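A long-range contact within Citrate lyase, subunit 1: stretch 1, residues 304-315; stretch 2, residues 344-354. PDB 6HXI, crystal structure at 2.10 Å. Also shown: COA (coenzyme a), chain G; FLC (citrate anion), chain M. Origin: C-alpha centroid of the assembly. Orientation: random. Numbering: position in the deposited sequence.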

# COMPACT_ATOMS: atom_id res chain seq x y z
N GLU C 304 17.29 39.29 37.41
CA GLU C 304 15.87 38.98 37.24
C GLU C 304 15.69 38.02 36.05
O GLU C 304 16.31 38.21 35.00
CB GLU C 304 15.15 40.31 36.94
CG GLU C 304 13.65 40.28 36.94
CD GLU C 304 13.03 40.12 35.56
OE1 GLU C 304 13.03 41.10 34.78
OE2 GLU C 304 12.56 39.01 35.26
N TYR C 305 14.85 37.02 36.23
CA TYR C 305 14.40 36.07 35.21
C TYR C 305 12.90 35.86 35.45
O TYR C 305 12.47 35.76 36.60
CB TYR C 305 15.19 34.75 35.20
CG TYR C 305 14.84 33.79 36.32
CD1 TYR C 305 15.45 33.90 37.57
CD2 TYR C 305 13.92 32.77 36.12
CE1 TYR C 305 15.12 33.02 38.60
CE2 TYR C 305 13.58 31.90 37.15
CZ TYR C 305 14.19 32.02 38.39
OH TYR C 305 13.84 31.17 39.40
N SER C 306 12.10 35.89 34.40
CA SER C 306 10.65 35.70 34.48
C SER C 306 10.13 35.39 33.09
O SER C 306 10.92 35.14 32.19
CB SER C 306 9.98 36.96 35.02
OG SER C 306 10.31 38.06 34.18
N GLY C 307 8.83 35.38 32.92
CA GLY C 307 8.20 35.11 31.63
C GLY C 307 8.41 33.70 31.12
O GLY C 307 8.54 33.48 29.92
N ASP C 308 8.45 32.74 32.06
CA ASP C 308 8.63 31.30 31.83
C ASP C 308 9.82 30.95 30.91
O ASP C 308 9.60 30.41 29.82
CB ASP C 308 7.33 30.63 31.35
CG ASP C 308 7.32 29.09 31.41
OD1 ASP C 308 8.05 28.51 32.27
OD2 ASP C 308 6.55 28.47 30.63
N PRO C 309 11.10 31.21 31.34
CA PRO C 309 12.24 30.81 30.49
C PRO C 309 12.45 29.30 30.53
O PRO C 309 12.18 28.68 31.56
CB PRO C 309 13.42 31.56 31.11
CG PRO C 309 13.04 31.86 32.50
CD PRO C 309 11.55 31.84 32.61
N ASN C 310 12.94 28.69 29.41
CA ASN C 310 13.19 27.26 29.37
C ASN C 310 14.44 26.86 30.17
O ASN C 310 15.19 27.72 30.61
CB ASN C 310 13.24 26.72 27.92
CG ASN C 310 14.32 27.31 27.04
OD1 ASN C 310 15.50 27.43 27.42
ND2 ASN C 310 13.96 27.63 25.81
N THR C 311 14.64 25.53 30.35
CA THR C 311 15.77 24.93 31.06
C THR C 311 17.14 25.43 30.57
O THR C 311 17.99 25.77 31.38
CB THR C 311 15.64 23.40 31.00
OG1 THR C 311 14.41 23.04 31.61
CG2 THR C 311 16.79 22.68 31.70
N GLU C 312 17.34 25.45 29.25
CA GLU C 312 18.56 25.88 28.59
C GLU C 312 18.86 27.34 28.91
O GLU C 312 20.00 27.65 29.26
CB GLU C 312 18.45 25.65 27.07
CG GLU C 312 19.63 26.07 26.22
CD GLU C 312 19.28 26.14 24.75
OE1 GLU C 312 19.21 27.27 24.21
OE2 GLU C 312 19.01 25.08 24.15
N GLU C 313 17.84 28.22 28.84
CA GLU C 313 18.01 29.65 29.15
C GLU C 313 18.41 29.86 30.61
O GLU C 313 19.37 30.60 30.86
CB GLU C 313 16.75 30.46 28.81
CG GLU C 313 16.52 30.55 27.31
CD GLU C 313 15.14 30.97 26.84
OE1 GLU C 313 14.20 31.01 27.66
OE2 GLU C 313 15.00 31.25 25.63
N THR C 314 17.74 29.16 31.56
CA THR C 314 18.03 29.28 33.00
C THR C 314 19.38 28.67 33.32
O THR C 314 20.06 29.15 34.23
CB THR C 314 16.90 28.71 33.87
OG1 THR C 314 16.80 27.29 33.65
CG2 THR C 314 15.56 29.37 33.61
N TYR C 315 19.77 27.62 32.57
CA TYR C 315 21.06 26.95 32.76
C TYR C 315 22.20 27.92 32.45
O TYR C 315 23.09 28.08 33.28
CB TYR C 315 21.12 25.69 31.88
CG TYR C 315 22.52 25.14 31.72
CD1 TYR C 315 23.08 24.34 32.71
CD2 TYR C 315 23.29 25.43 30.60
CE1 TYR C 315 24.37 23.85 32.59
CE2 TYR C 315 24.58 24.94 30.46
CZ TYR C 315 25.12 24.15 31.46
OH TYR C 315 26.39 23.67 31.35
N1A COA G . 8.20 29.89 10.87
C2A COA G . 8.19 31.22 11.01
N3A COA G . 7.87 31.94 12.09
C4A COA G . 7.46 31.15 13.10
C5A COA G . 7.41 29.77 13.09
C6A COA G . 7.83 29.12 11.92
N6A COA G . 7.93 27.80 11.80
N7A COA G . 6.84 29.30 14.27
C8A COA G . 6.58 30.39 14.95
N9A COA G . 6.92 31.55 14.30
C1B COA G . 6.73 32.92 14.77
C2B COA G . 5.30 33.30 15.13
O2B COA G . 4.55 33.64 13.96
C3B COA G . 5.56 34.51 16.03
O3B COA G . 5.84 35.70 15.27
P3B COA G . 5.56 37.18 15.81
O7A COA G . 6.24 37.30 17.13
O8A COA G . 6.10 38.09 14.77
O9A COA G . 4.03 37.33 15.87
C4B COA G . 6.90 34.19 16.71
O4B COA G . 7.49 33.12 15.94
C5B COA G . 6.80 33.79 18.17
O5B COA G . 5.71 32.86 18.30
P1A COA G . 4.67 32.94 19.55
O1A COA G . 3.86 31.71 19.74
O2A COA G . 3.83 34.21 19.52
O3A COA G . 5.79 33.08 20.67
P2A COA G . 5.97 33.01 22.25
O4A COA G . 6.26 31.63 22.67
O5A COA G . 7.14 33.92 22.56
O6A COA G . 4.60 33.56 22.92
CBP COA G . 4.12 35.15 24.71
CCP COA G . 4.38 34.95 23.21
CDP COA G . 3.87 36.64 24.95
CEP COA G . 2.89 34.34 25.17
CAP COA G . 5.37 34.68 25.49
OAP COA G . 6.56 35.19 24.92
C9P COA G . 5.38 34.96 26.99
O9P COA G . 4.77 34.21 27.76
N8P COA G . 6.09 36.02 27.40
C7P COA G . 6.11 36.47 28.79
C6P COA G . 5.48 37.83 28.95
C5P COA G . 5.59 38.35 30.36
O5P COA G . 6.53 38.02 31.09
N4P COA G . 4.60 39.14 30.78
C3P COA G . 4.50 39.64 32.14
C2P COA G . 3.89 38.63 33.09
S1P COA G . 3.67 39.51 34.66
CAC FLC M . 7.85 34.64 38.35
CA FLC M . 7.24 35.86 37.67
CB FLC M . 6.36 35.61 36.43
CBC FLC M . 5.28 34.57 36.80
CG FLC M . 5.73 36.93 35.95
CGC FLC M . 6.40 38.21 36.40
OA1 FLC M . 8.47 33.82 37.61
OA2 FLC M . 7.74 34.54 39.60
OB1 FLC M . 5.31 33.48 36.20
OB2 FLC M . 4.44 34.90 37.68
OG1 FLC M . 7.33 38.67 35.71
OG2 FLC M . 6.00 38.75 37.46
OHB FLC M . 7.17 35.10 35.38
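Stretch 2 344-354: NFTDVAKTFKG

Stretch 2 packs on stretch 1 as a loop-on-loop hydrogen-bonded junction that leads into a close helix-helix crossing, the two together burying 640 Å². Residues 344-347 are loop and 348-354 helical; this helix runs in broadly the same direction as helix 311-315, at a signed crossing angle of -41° and an axial approach of 7.3 Å.

At the loop end, the CA atoms of D308 and T346 lie 3.9 Å apart. D308 N donates to T346 OG1 (3.1 Å, 147°), while D347 N donates to D308 OD1 (2.8 Å), the 177° angle marking a nearly linear bond. F345, phi/psi -145/-24, brings its ring end back so that CD2 lies 3.6 Å from D308 CB and CE2 3.6 Å from G307 C.

Along the helices, T311 OG1 donates to K350 O (2.7 Å), and T351 CG2 reaches P309 O at 3.4 Å. Farther along, the absence of a side chain at G354 permits the closeness: its CA is 3.5 Å from T311 O and 4.0 Å from Y315 CA, and an ideal CB would fall 2.0 Å from T314 OG1, a clash. Beside this crossing, Y305 OH meets the F352 ring edge at CE1 (3.6 Å), and one water links Y305 OH to T351 OG1, 2.7 Å from each.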

# COMPACT_ATOMS: atom_id res chain seq x y z
N ASN C 344 2.94 32.64 38.59
CA ASN C 344 1.65 32.42 37.94
C ASN C 344 1.83 31.43 36.79
O ASN C 344 0.91 30.69 36.48
CB ASN C 344 1.12 33.73 37.38
CG ASN C 344 0.94 34.82 38.39
OD1 ASN C 344 -0.11 34.93 39.05
ND2 ASN C 344 1.92 35.68 38.49
N PHE C 345 2.97 31.46 36.10
CA PHE C 345 3.10 30.58 34.95
C PHE C 345 4.50 30.03 34.73
O PHE C 345 4.61 28.99 34.09
CB PHE C 345 2.54 31.24 33.66
CG PHE C 345 3.28 32.45 33.13
CD1 PHE C 345 3.02 33.72 33.63
CD2 PHE C 345 4.20 32.32 32.09
CE1 PHE C 345 3.68 34.85 33.11
CE2 PHE C 345 4.87 33.44 31.58
CZ PHE C 345 4.60 34.69 32.09
N THR C 346 5.55 30.71 35.22
CA THR C 346 6.93 30.23 35.13
C THR C 346 6.98 28.86 35.75
O THR C 346 6.59 28.69 36.90
CB THR C 346 7.89 31.22 35.81
OG1 THR C 346 7.86 32.47 35.11
CG2 THR C 346 9.35 30.71 35.88
N ASP C 347 7.40 27.87 34.96
CA ASP C 347 7.51 26.49 35.43
C ASP C 347 8.72 26.32 36.37
O ASP C 347 9.87 26.47 35.95
CB ASP C 347 7.59 25.53 34.23
CG ASP C 347 7.12 24.13 34.57
OD1 ASP C 347 7.81 23.44 35.36
OD2 ASP C 347 6.05 23.73 34.05
N VAL C 348 8.47 26.02 37.64
CA VAL C 348 9.55 25.91 38.63
C VAL C 348 10.42 24.65 38.40
O VAL C 348 11.61 24.67 38.69
CB VAL C 348 9.01 26.01 40.09
CG1 VAL C 348 10.15 25.99 41.12
CG2 VAL C 348 8.15 27.26 40.27
N ALA C 349 9.81 23.57 37.87
CA ALA C 349 10.50 22.32 37.58
C ALA C 349 11.51 22.49 36.48
O ALA C 349 12.64 22.01 36.63
CB ALA C 349 9.50 21.24 37.21
N LYS C 350 11.10 23.12 35.34
CA LYS C 350 11.94 23.36 34.15
C LYS C 350 13.05 24.37 34.44
O LYS C 350 14.19 24.14 34.04
CB LYS C 350 11.09 23.87 32.96
CG LYS C 350 10.08 22.87 32.42
CD LYS C 350 9.30 23.46 31.26
CE LYS C 350 8.15 22.56 30.88
NZ LYS C 350 7.33 23.14 29.78
N THR C 351 12.71 25.49 35.13
CA THR C 351 13.69 26.53 35.49
C THR C 351 14.71 25.98 36.49
O THR C 351 15.91 26.09 36.23
CB THR C 351 13.03 27.84 35.98
OG1 THR C 351 12.30 27.61 37.17
CG2 THR C 351 12.17 28.50 34.92
N PHE C 352 14.23 25.34 37.61
CA PHE C 352 15.14 24.77 38.61
C PHE C 352 15.94 23.60 38.07
O PHE C 352 17.02 23.35 38.58
CB PHE C 352 14.43 24.44 39.93
CG PHE C 352 14.18 25.62 40.84
CD1 PHE C 352 14.34 26.93 40.38
CD2 PHE C 352 13.78 25.44 42.16
CE1 PHE C 352 14.11 28.02 41.21
CE2 PHE C 352 13.55 26.53 42.99
CZ PHE C 352 13.73 27.81 42.52
N LYS C 353 15.47 22.93 36.99
CA LYS C 353 16.26 21.87 36.35
C LYS C 353 17.53 22.49 35.74
O LYS C 353 18.59 21.88 35.84
CB LYS C 353 15.46 21.11 35.28
CG LYS C 353 16.27 20.03 34.57
CD LYS C 353 15.42 18.95 33.95
CE LYS C 353 16.22 17.69 33.74
NZ LYS C 353 17.02 17.73 32.49
N GLY C 354 17.41 23.69 35.16
CA GLY C 354 18.51 24.46 34.59
C GLY C 354 19.49 24.94 35.67
O GLY C 354 20.71 24.86 35.49
O HOH W 1 11.74 29.52 39.04